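Local coordinates for protein YJHT (Escherichia coli, PDB 2UVK) that catalyses the mutarotation of sialic acid, converting alpha-N-acetylneuraminate to its beta-anomer, as a periplasmic homodimeric enzyme built of Kelch repeats, at residues V22-G27 with L320-E325; G301-G306 with V336-K341; G324-A327 with A331-D334. All coordinates share one frame; numbering follows the deposited sequence. Where two conformers were deposited one is given.

Contact 1. Residues V22-G27 with L320-E325; sequences VYIGLG and LIIGGE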
ATOM      1  N   VAL B  22     -20.444  -8.187  25.528  1.00 18.21           N
ATOM      2  CA  VAL B  22     -19.066  -7.725  25.223  1.00 17.59           C
ATOM      3  C   VAL B  22     -18.274  -8.918  24.729  1.00 17.24           C
ATOM      4  O   VAL B  22     -18.342  -9.988  25.324  1.00 17.05           O
ATOM      5  CB  VAL B  22     -18.358  -7.175  26.483  1.00 17.79           C
ATOM      6  CG1 VAL B  22     -16.871  -6.925  26.212  1.00 18.43           C
ATOM      7  CG2 VAL B  22     -19.041  -5.902  26.980  1.00 17.62           C
ATOM      8  N   TYR B  23     -17.505  -8.712  23.654  1.00 16.18           N
ATOM      9  CA  TYR B  23     -16.604  -9.749  23.101  1.00 16.37           C
ATOM     10  C   TYR B  23     -15.178  -9.224  23.151  1.00 15.48           C
ATOM     11  O   TYR B  23     -14.935  -8.110  22.718  1.00 14.93           O
ATOM     12  CB  TYR B  23     -16.950 -10.063  21.653  1.00 17.73           C
ATOM     13  CG  TYR B  23     -18.328 -10.646  21.472  1.00 19.97           C
ATOM     14  CD1 TYR B  23     -18.518 -12.002  21.316  1.00 21.26           C
ATOM     15  CD2 TYR B  23     -19.435  -9.818  21.430  1.00 21.71           C
ATOM     16  CE1 TYR B  23     -19.799 -12.529  21.140  1.00 21.18           C
ATOM     17  CE2 TYR B  23     -20.706 -10.329  21.268  1.00 22.04           C
ATOM     18  CZ  TYR B  23     -20.884 -11.673  21.109  1.00 21.99           C
ATOM     19  OH  TYR B  23     -22.168 -12.173  20.946  1.00 23.21           O
ATOM     20  N   ILE B  24     -14.254 -10.002  23.705  1.00 13.87           N
ATOM     21  CA  ILE B  24     -12.829  -9.630  23.687  1.00 13.14           C
ATOM     22  C   ILE B  24     -11.955 -10.801  23.307  1.00 12.20           C
ATOM     23  O   ILE B  24     -12.272 -11.961  23.554  1.00 12.51           O
ATOM     24  CB  ILE B  24     -12.356  -9.093  25.029  1.00 13.48           C
ATOM     25  CG1 ILE B  24     -12.540 -10.135  26.135  1.00 14.36           C
ATOM     26  CG2 ILE B  24     -13.062  -7.777  25.373  1.00 15.10           C
ATOM     27  CD1 ILE B  24     -11.892  -9.787  27.431  1.00 13.08           C
ATOM     28  N   GLY B  25     -10.805 -10.498  22.721  1.00 10.79           N
ATOM     29  CA  GLY B  25      -9.894 -11.553  22.359  1.00 10.31           C
ATOM     30  C   GLY B  25      -8.609 -11.028  21.761  1.00 10.42           C
ATOM     31  O   GLY B  25      -8.399  -9.826  21.595  1.00  9.64           O
ATOM     32  N   LEU B  26      -7.738 -11.979  21.501  1.00  9.83           N
ATOM     33  CA  LEU B  26      -6.445 -11.716  20.851  1.00  9.63           C
ATOM     34  C   LEU B  26      -5.501 -10.908  21.736  1.00  9.94           C
ATOM     35  O   LEU B  26      -5.622 -10.917  22.945  1.00 11.06           O
ATOM     36  CB  LEU B  26      -6.639 -11.154  19.451  1.00  9.65           C
ATOM     37  CG  LEU B  26      -7.559 -11.962  18.540  1.00 10.70           C
ATOM     38  CD1 LEU B  26      -7.748 -11.331  17.163  1.00 11.83           C
ATOM     39  CD2 LEU B  26      -7.086 -13.437  18.445  1.00 12.38           C
ATOM     40  N   GLY B  27      -4.484 -10.296  21.124  1.00  9.55           N
ATOM     41  CA  GLY B  27      -3.449  -9.660  21.894  1.00 10.58           C
ATOM     42  C   GLY B  27      -2.804 -10.704  22.769  1.00 10.74           C
ATOM     43  O   GLY B  27      -2.573 -11.840  22.315  1.00 12.00           O
ATOM     44  N   LEU B 320     -16.088   2.275  28.431  1.00 18.07           N
ATOM     45  CA  LEU B 320     -15.668   1.069  29.113  1.00 17.73           C
ATOM     46  C   LEU B 320     -14.262   0.723  28.598  1.00 17.31           C
ATOM     47  O   LEU B 320     -14.085   0.549  27.397  1.00 17.90           O
ATOM     48  CB  LEU B 320     -16.646  -0.059  28.775  1.00 17.86           C
ATOM     49  CG  LEU B 320     -16.322  -1.477  29.242  1.00 18.53           C
ATOM     50  CD1 LEU B 320     -16.039  -1.514  30.734  1.00 18.41           C
ATOM     51  CD2 LEU B 320     -17.416  -2.467  28.827  1.00 19.24           C
ATOM     52  N   ILE B 321     -13.292   0.646  29.510  1.00 16.55           N
ATOM     53  CA  ILE B 321     -11.904   0.295  29.163  1.00 16.96           C
ATOM     54  C   ILE B 321     -11.619  -1.078  29.734  1.00 16.54           C
ATOM     55  O   ILE B 321     -11.846  -1.315  30.911  1.00 17.79           O
ATOM     56  CB  ILE B 321     -10.914   1.311  29.781  1.00 16.50           C
ATOM     57  CG1 ILE B 321     -11.056   2.673  29.106  1.00 17.93           C
ATOM     58  CG2 ILE B 321      -9.444   0.763  29.771  1.00 17.00           C
ATOM     59  CD1 ILE B 321     -10.317   3.773  29.808  1.00 18.46           C
ATOM     60  N   ILE B 322     -11.104  -1.982  28.906  1.00 15.54           N
ATOM     61  CA  ILE B 322     -10.870  -3.345  29.345  1.00 14.85           C
ATOM     62  C   ILE B 322      -9.405  -3.695  29.046  1.00 14.92           C
ATOM     63  O   ILE B 322      -8.963  -3.617  27.907  1.00 16.09           O
ATOM     64  CB  ILE B 322     -11.783  -4.364  28.639  1.00 14.21           C
ATOM     65  CG1 ILE B 322     -13.271  -3.958  28.752  1.00 14.02           C
ATOM     66  CG2 ILE B 322     -11.568  -5.755  29.236  1.00 15.24           C
ATOM     67  CD1 ILE B 322     -14.213  -4.901  28.015  1.00 15.28           C
ATOM     68  N   GLY B 323      -8.692  -4.083  30.088  1.00 14.89           N
ATOM     69  CA  GLY B 323      -7.281  -4.495  29.957  1.00 14.73           C
ATOM     70  C   GLY B 323      -6.361  -3.353  29.579  1.00 15.26           C
ATOM     71  O   GLY B 323      -6.603  -2.192  29.881  1.00 16.14           O
ATOM     72  N   GLY B 324      -5.286  -3.709  28.910  1.00 14.84           N
ATOM     73  CA  GLY B 324      -4.249  -2.777  28.556  1.00 15.14           C
ATOM     74  C   GLY B 324      -2.893  -3.153  29.125  1.00 15.07           C
ATOM     75  O   GLY B 324      -2.735  -4.218  29.696  1.00 15.17           O
ATOM     76  N   GLU B 325      -1.960  -2.233  28.971  1.00 15.23           N
ATOM     77  CA  GLU B 325      -0.569  -2.357  29.395  1.00 16.61           C
ATOM     78  C   GLU B 325      -0.256  -1.136  30.265  1.00 17.04           C
ATOM     79  O   GLU B 325      -0.721  -0.022  29.986  1.00 15.61           O
ATOM     80  CB  GLU B 325       0.289  -2.346  28.127  1.00 16.71           C
ATOM     81  CG  GLU B 325       1.782  -2.538  28.268  1.00 18.77           C
ATOM     82  CD  GLU B 325       2.457  -2.263  26.951  0.50 17.45           C
ATOM     83  OE1 GLU B 325       2.124  -2.940  25.966  0.50 20.62           O
ATOM     84  OE2 GLU B 325       3.293  -1.347  26.885  0.50 17.19           O
TER
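Leu320 meets Val22 branch to branch, with CD2 of Leu320 4.2 Å from CG2 of Val22, a separation that marks light methyl contact rather than close interlocking. Within its own sheet Leu320 also lies against Trp315 and Leu337. Two residues along, Ile322 contributes more buried surface than any other residue. Its CG1 stands anti to the carbonyl carbon (chi1 -53°) and the chain then runs on extended, which carries CD1 outward to the opposing strand. There CD1 of Ile322 approaches CG1 of Val22 to 3.8 Å, the two side chains reaching toward each other tip to tip. The same methyl also lies 4.1 Å from CG2 of Ile24, whose side chain crosses it obliquely, so one terminal carbon serves two partners on strand 21-25. The segment axes stay 10.6 Å apart and run at 29° to each other, too far for backbone pairing; this is face-to-face packing of two blades of the Kelch beta-propeller. Both strands are the second of their four-stranded antiparallel sheets, one in the first Kelch repeat and one in the seventh, and the contact thus joins the two ends of the ring. Leu313 of strand 311-315, in the same blade as Ile322, touches both Val22 and Ile322. Past Ile322 the chain turns away at Gly323, whose carbonyl O accepts a hydrogen bond from Arg307 NH1.

Contact 2. Residues G301-G306 with V336-K341; sequences GELSQG and VLITVK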
ATOM      1  N   GLY B 301     -10.096  14.553  34.342  1.00 27.43           N
ATOM      2  CA  GLY B 301      -9.896  13.584  35.400  1.00 26.51           C
ATOM      3  C   GLY B 301      -8.600  12.847  35.188  1.00 25.97           C
ATOM      4  O   GLY B 301      -7.766  13.240  34.353  1.00 25.21           O
ATOM      5  N   GLU B 302      -8.434  11.760  35.924  1.00 25.45           N
ATOM      6  CA  GLU B 302      -7.246  10.950  35.759  1.00 25.33           C
ATOM      7  C   GLU B 302      -7.511   9.490  36.088  1.00 23.84           C
ATOM      8  O   GLU B 302      -8.396   9.160  36.886  1.00 23.79           O
ATOM      9  CB  GLU B 302      -6.120  11.492  36.635  1.00 25.42           C
ATOM     10  CG  GLU B 302      -6.396  11.354  38.113  1.00 26.82           C
ATOM     11  CD  GLU B 302      -5.441  12.137  38.985  1.00 28.28           C
ATOM     12  OE1 GLU B 302      -4.229  12.246  38.657  1.00 31.19           O
ATOM     13  OE2 GLU B 302      -5.924  12.640  40.021  1.00 34.19           O
ATOM     14  N   LEU B 303      -6.740   8.627  35.437  1.00 22.15           N
ATOM     15  CA  LEU B 303      -6.683   7.217  35.762  1.00 21.12           C
ATOM     16  C   LEU B 303      -5.749   7.066  36.955  1.00 21.01           C
ATOM     17  O   LEU B 303      -4.878   7.902  37.147  1.00 20.77           O
ATOM     18  CB  LEU B 303      -6.088   6.446  34.582  1.00 21.01           C
ATOM     19  CG  LEU B 303      -6.810   6.533  33.235  1.00 20.21           C
ATOM     20  CD1 LEU B 303      -6.032   5.751  32.159  1.00 19.78           C
ATOM     21  CD2 LEU B 303      -8.239   6.014  33.355  1.00 21.60           C
ATOM     22  N   SER B 304      -5.957   6.019  37.753  0.50 20.99           N
ATOM     23  CA  SER B 304      -5.099   5.718  38.908  0.50 21.16           C
ATOM     24  C   SER B 304      -3.701   5.294  38.470  0.50 20.67           C
ATOM     25  O   SER B 304      -2.713   5.617  39.128  0.50 20.93           O
ATOM     26  CB  SER B 304      -5.713   4.617  39.783  0.50 21.18           C
ATOM     27  OG  SER B 304      -5.795   3.385  39.089  0.50 21.46           O
ATOM     28  N   GLN B 305      -3.635   4.581  37.349  1.00 20.55           N
ATOM     29  CA  GLN B 305      -2.383   4.097  36.766  1.00 20.62           C
ATOM     30  C   GLN B 305      -2.362   4.394  35.272  1.00 18.77           C
ATOM     31  O   GLN B 305      -3.390   4.302  34.614  1.00 18.11           O
ATOM     32  CB  GLN B 305      -2.215   2.590  37.012  1.00 21.21           C
ATOM     33  CG  GLN B 305      -1.846   2.273  38.438  1.00 23.32           C
ATOM     34  CD  GLN B 305      -1.595   0.794  38.708  1.00 24.37           C
ATOM     35  OE1 GLN B 305      -0.940   0.114  37.921  1.00 29.44           O
ATOM     36  NE2 GLN B 305      -2.098   0.297  39.848  1.00 29.04           N
ATOM     37  N   GLY B 306      -1.197   4.776  34.741  1.00 16.99           N
ATOM     38  CA  GLY B 306      -1.030   4.956  33.303  1.00 16.22           C
ATOM     39  C   GLY B 306      -1.352   3.685  32.544  1.00 15.87           C
ATOM     40  O   GLY B 306      -1.027   2.595  33.014  1.00 16.32           O
ATOM     41  N   VAL B 336     -12.192  -0.354  33.592  1.00 21.96           N
ATOM     42  CA  VAL B 336     -12.507   0.971  34.118  1.00 23.01           C
ATOM     43  C   VAL B 336     -13.730   1.478  33.369  1.00 23.41           C
ATOM     44  O   VAL B 336     -13.914   1.189  32.180  1.00 22.54           O
ATOM     45  CB  VAL B 336     -11.313   1.952  33.866  1.00 23.20           C
ATOM     46  CG1 VAL B 336     -11.493   3.272  34.638  1.00 23.13           C
ATOM     47  CG2 VAL B 336      -9.988   1.281  34.226  1.00 24.73           C
ATOM     48  N   LEU B 337     -14.572   2.239  34.066  1.00 23.40           N
ATOM     49  CA  LEU B 337     -15.691   2.915  33.442  1.00 24.43           C
ATOM     50  C   LEU B 337     -15.519   4.423  33.653  1.00 24.56           C
ATOM     51  O   LEU B 337     -15.344   4.888  34.789  1.00 25.56           O
ATOM     52  CB  LEU B 337     -17.006   2.420  34.041  1.00 24.87           C
ATOM     53  CG  LEU B 337     -18.253   2.702  33.204  1.00 24.58           C
ATOM     54  CD1 LEU B 337     -18.257   2.033  31.831  1.00 22.83           C
ATOM     55  CD2 LEU B 337     -19.467   2.249  34.023  1.00 25.48           C
ATOM     56  N   ILE B 338     -15.532   5.178  32.563  1.00 24.48           N
ATOM     57  CA  ILE B 338     -15.444   6.631  32.618  1.00 25.28           C
ATOM     58  C   ILE B 338     -16.789   7.188  32.154  1.00 26.72           C
ATOM     59  O   ILE B 338     -17.200   6.977  31.021  1.00 25.53           O
ATOM     60  CB  ILE B 338     -14.282   7.195  31.767  1.00 25.14           C
ATOM     61  CG1 ILE B 338     -12.966   6.498  32.151  1.00 24.84           C
ATOM     62  CG2 ILE B 338     -14.120   8.696  31.982  1.00 23.97           C
ATOM     63  CD1 ILE B 338     -11.760   6.878  31.309  1.00 24.84           C
ATOM     64  N   THR B 339     -17.479   7.879  33.058  1.00 29.25           N
ATOM     65  CA  THR B 339     -18.763   8.490  32.737  1.00 31.45           C
ATOM     66  C   THR B 339     -18.650  10.003  32.907  1.00 32.42           C
ATOM     67  O   THR B 339     -17.870  10.484  33.732  1.00 32.22           O
ATOM     68  CB  THR B 339     -19.884   7.992  33.663  1.00 31.80           C
ATOM     69  OG1 THR B 339     -19.746   6.584  33.922  1.00 33.46           O
ATOM     70  CG2 THR B 339     -21.264   8.285  33.032  1.00 32.21           C
ATOM     71  N   VAL B 340     -19.423  10.755  32.128  1.00 33.83           N
ATOM     72  CA  VAL B 340     -19.507  12.200  32.340  1.00 34.87           C
ATOM     73  C   VAL B 340     -20.821  12.521  33.046  1.00 35.41           C
ATOM     74  O   VAL B 340     -21.895  12.188  32.546  1.00 35.46           O
ATOM     75  CB  VAL B 340     -19.388  13.022  31.030  1.00 35.15           C
ATOM     76  CG1 VAL B 340     -18.043  12.748  30.342  1.00 36.00           C
ATOM     77  CG2 VAL B 340     -20.564  12.736  30.089  1.00 36.23           C
ATOM     78  N   LYS B 341     -20.708  13.099  34.242  1.00 36.04           N
ATOM     79  CA  LYS B 341     -21.810  13.783  34.924  1.00 37.06           C
ATOM     80  C   LYS B 341     -21.403  15.243  34.779  1.00 37.96           C
ATOM     81  O   LYS B 341     -20.523  15.714  35.494  1.00 38.42           O
TER
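Leu303 and Ile338 cross at about a right angle, with CD2 of Leu303 4.2 Å from CD1 of Ile338. The same Leu303 methyl has a second, looser neighbour, CG1 of Val336, at 4.4 Å. Leu303 therefore acts through one branch end, set between two residues that alternate along strand 335-341 and whose side chains come off the same face. The backbones are well separated: the nearest CA atoms, those of Leu303 and Val336, are 8.7 Å apart. The leucine closes that distance through its torsions. Its CG lies anti to the carbonyl carbon (chi1 -59°), and although its CB does not aim at the strand, the end of the side chain comes nearer. Ile338 answers with an extended side chain that puts CD1 foremost.

Around these three buried residues the packing is thickened from both blades: Ile289 touches Leu303 and Ile338 alike, while Val347 lies on Val336 and Val345 on Ile338. The flanks differ sharply. Glu302, Ser304 and Gln305 are exposed and direct nothing at the strand, and Ser304 was modelled in two conformers, consistent with a less constrained side chain. At the far end of the strand the Lys341 side chain was not modelled, consistent with disorder.

In the propeller the contact joins the sixth and seventh Kelch repeats, where the chain leaving the outermost strand 296-302 of one blade passes over the third strand of the next. With a total of only 77 Å² buried and methyl groups alone in touch, the attraction is dispersive and hydrophobic, and no directional bond between these residues fixes how the leucine is turned.

Contact 3. Residues G324-A327 with A331-D334; sequences GETA and AVTD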
ATOM      1  N   GLY B 324      -5.286  -3.709  28.910  1.00 14.84           N
ATOM      2  CA  GLY B 324      -4.249  -2.777  28.556  1.00 15.14           C
ATOM      3  C   GLY B 324      -2.893  -3.153  29.125  1.00 15.07           C
ATOM      4  O   GLY B 324      -2.735  -4.218  29.696  1.00 15.17           O
ATOM      5  N   GLU B 325      -1.960  -2.233  28.971  1.00 15.23           N
ATOM      6  CA  GLU B 325      -0.569  -2.357  29.395  1.00 16.61           C
ATOM      7  C   GLU B 325      -0.256  -1.136  30.265  1.00 17.04           C
ATOM      8  O   GLU B 325      -0.721  -0.022  29.986  1.00 15.61           O
ATOM      9  CB  GLU B 325       0.289  -2.346  28.127  1.00 16.71           C
ATOM     10  CG  GLU B 325       1.782  -2.538  28.268  1.00 18.77           C
ATOM     11  CD  GLU B 325       2.457  -2.263  26.951  0.50 17.45           C
ATOM     12  OE1 GLU B 325       2.124  -2.940  25.966  0.50 20.62           O
ATOM     13  OE2 GLU B 325       3.293  -1.347  26.885  0.50 17.19           O
ATOM     14  N   THR B 326       0.526  -1.346  31.325  1.00 18.09           N
ATOM     15  CA  THR B 326       0.909  -0.293  32.247  1.00 20.07           C
ATOM     16  C   THR B 326       2.453  -0.186  32.250  1.00 20.65           C
ATOM     17  O   THR B 326       3.108  -0.801  31.429  1.00 21.90           O
ATOM     18  CB  THR B 326       0.290  -0.560  33.652  1.00 19.73           C
ATOM     19  OG1 THR B 326       0.751  -1.821  34.163  1.00 21.90           O
ATOM     20  CG2 THR B 326      -1.250  -0.591  33.586  1.00 21.20           C
ATOM     21  N   ALA B 327       3.015   0.630  33.136  1.00 22.27           N
ATOM     22  CA  ALA B 327       4.485   0.797  33.247  1.00 22.99           C
ATOM     23  C   ALA B 327       5.238  -0.541  33.231  1.00 24.04           C
ATOM     24  O   ALA B 327       4.808  -1.506  33.837  1.00 25.09           O
ATOM     25  CB  ALA B 327       4.826   1.565  34.496  1.00 23.68           C
ATOM     26  N   ALA B 331       0.849  -6.281  31.142  1.00 18.44           N
ATOM     27  CA  ALA B 331      -0.559  -6.411  30.780  1.00 18.04           C
ATOM     28  C   ALA B 331      -1.403  -6.490  32.048  1.00 18.33           C
ATOM     29  O   ALA B 331      -0.973  -7.059  33.064  1.00 19.11           O
ATOM     30  CB  ALA B 331      -0.770  -7.646  29.931  1.00 17.44           C
ATOM     31  N   VAL B 332      -2.628  -5.959  31.987  1.00 17.59           N
ATOM     32  CA  VAL B 332      -3.530  -5.987  33.135  1.00 18.59           C
ATOM     33  C   VAL B 332      -4.852  -6.664  32.766  1.00 18.17           C
ATOM     34  O   VAL B 332      -5.140  -6.896  31.600  1.00 17.67           O
ATOM     35  CB  VAL B 332      -3.761  -4.575  33.711  1.00 19.30           C
ATOM     36  CG1 VAL B 332      -2.426  -3.956  34.174  1.00 20.14           C
ATOM     37  CG2 VAL B 332      -4.454  -3.673  32.704  1.00 20.25           C
ATOM     38  N   THR B 333      -5.636  -6.996  33.795  1.00 18.38           N
ATOM     39  CA  THR B 333      -6.878  -7.752  33.635  1.00 18.67           C
ATOM     40  C   THR B 333      -8.136  -6.957  34.005  1.00 19.44           C
ATOM     41  O   THR B 333      -9.254  -7.431  33.773  1.00 19.75           O
ATOM     42  CB  THR B 333      -6.868  -8.995  34.556  1.00 19.03           C
ATOM     43  OG1 THR B 333      -6.708  -8.582  35.917  1.00 20.10           O
ATOM     44  CG2 THR B 333      -5.729  -9.967  34.184  1.00 19.29           C
ATOM     45  N   ASP B 334      -7.958  -5.776  34.583  1.00 19.61           N
ATOM     46  CA  ASP B 334      -9.091  -5.024  35.143  1.00 20.60           C
ATOM     47  C   ASP B 334      -9.725  -4.093  34.114  1.00 20.74           C
ATOM     48  O   ASP B 334      -9.161  -3.843  33.044  1.00 20.44           O
ATOM     49  CB  ASP B 334      -8.675  -4.234  36.382  1.00 21.35           C
ATOM     50  CG  ASP B 334      -7.613  -3.213  36.089  1.00 23.82           C
ATOM     51  OD1 ASP B 334      -6.689  -3.520  35.303  1.00 27.88           O
ATOM     52  OD2 ASP B 334      -7.667  -2.111  36.659  1.00 26.72           O
TER
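Val332 and Thr326 meet because of their first torsions. In Val332 chi1 of -60° sets CG1 anti to the carbonyl carbon and leaves CG2 between that carbon and the backbone N; in Thr326 chi1 of 60° puts CG2 anti to its own carbonyl carbon. They sit on a short, weakly bonded beta-hairpin (strands 325-326 and 330-331), Val332 just beyond its second strand, in the loop between the second and third strands of the last propeller blade. The side chains cross at about a right angle, with CG1 of Val332 3.6 Å from CG2 of Thr326. The other branch, CG2 of Val332, turns to the backbone and rests 3.5 Å from O of Gly324.

That same carbonyl provides the hydrogen bond of the pair: Val332 N donates to Gly324 O at 2.9 Å, with 152° at the hydrogen and the donor tilted out of the carbonyl plane. A CA-H...O contact adds to it, Ala331 CA lying 3.3 Å from Gly324 O. Next along, Glu325 and Ala331 form a non-hydrogen-bonded antiparallel pair, their CA atoms 4.3 Å apart and their side chains on one face. An alanine in place of Val332 is likely to open a gap beside the Thr326 methyl and leave the Gly324 carbonyl less covered, though the backbone bond could remain.

Gly324 has backbone angles at which a CB would jam against the carbonyl O of Gly323. Its backbone and that of Val332 are both hydrogen-bonded to Phe10, which ties the hairpin to the N-terminal segment. The Glu325 side chain lies about 11 Å from that of Glu209, the predicted proton acceptor, and its OE2 is hydrogen-bonded to Tyr285 OH. The Thr326 hydroxyl, OG1, is hydrogen-bonded to the backbone O of Lys330.

Overall arrangement
Contacts 1 and 2 use opposite faces of the last blade's sheet: strands 318-322 and 335-341 are neighbours in it, joined by a probable backbone hydrogen bond from Ile321 N to Val336 O. Contact 1, the innermost at about 11 Å between its centre and that of the chain, is wholly buried core and packs this blade against the first. Contact 2, about 19 Å out, packs it against the preceding one; its touching residues are buried but its flank is exposed. Both are purely apolar. Contact 3, about 15 Å out with Ala331 and Val332 partly exposed, shares Gly324 and Glu325 with contact 1 but pairs backbone within a single repeat, mixing hydrogen bonding with methyl packing.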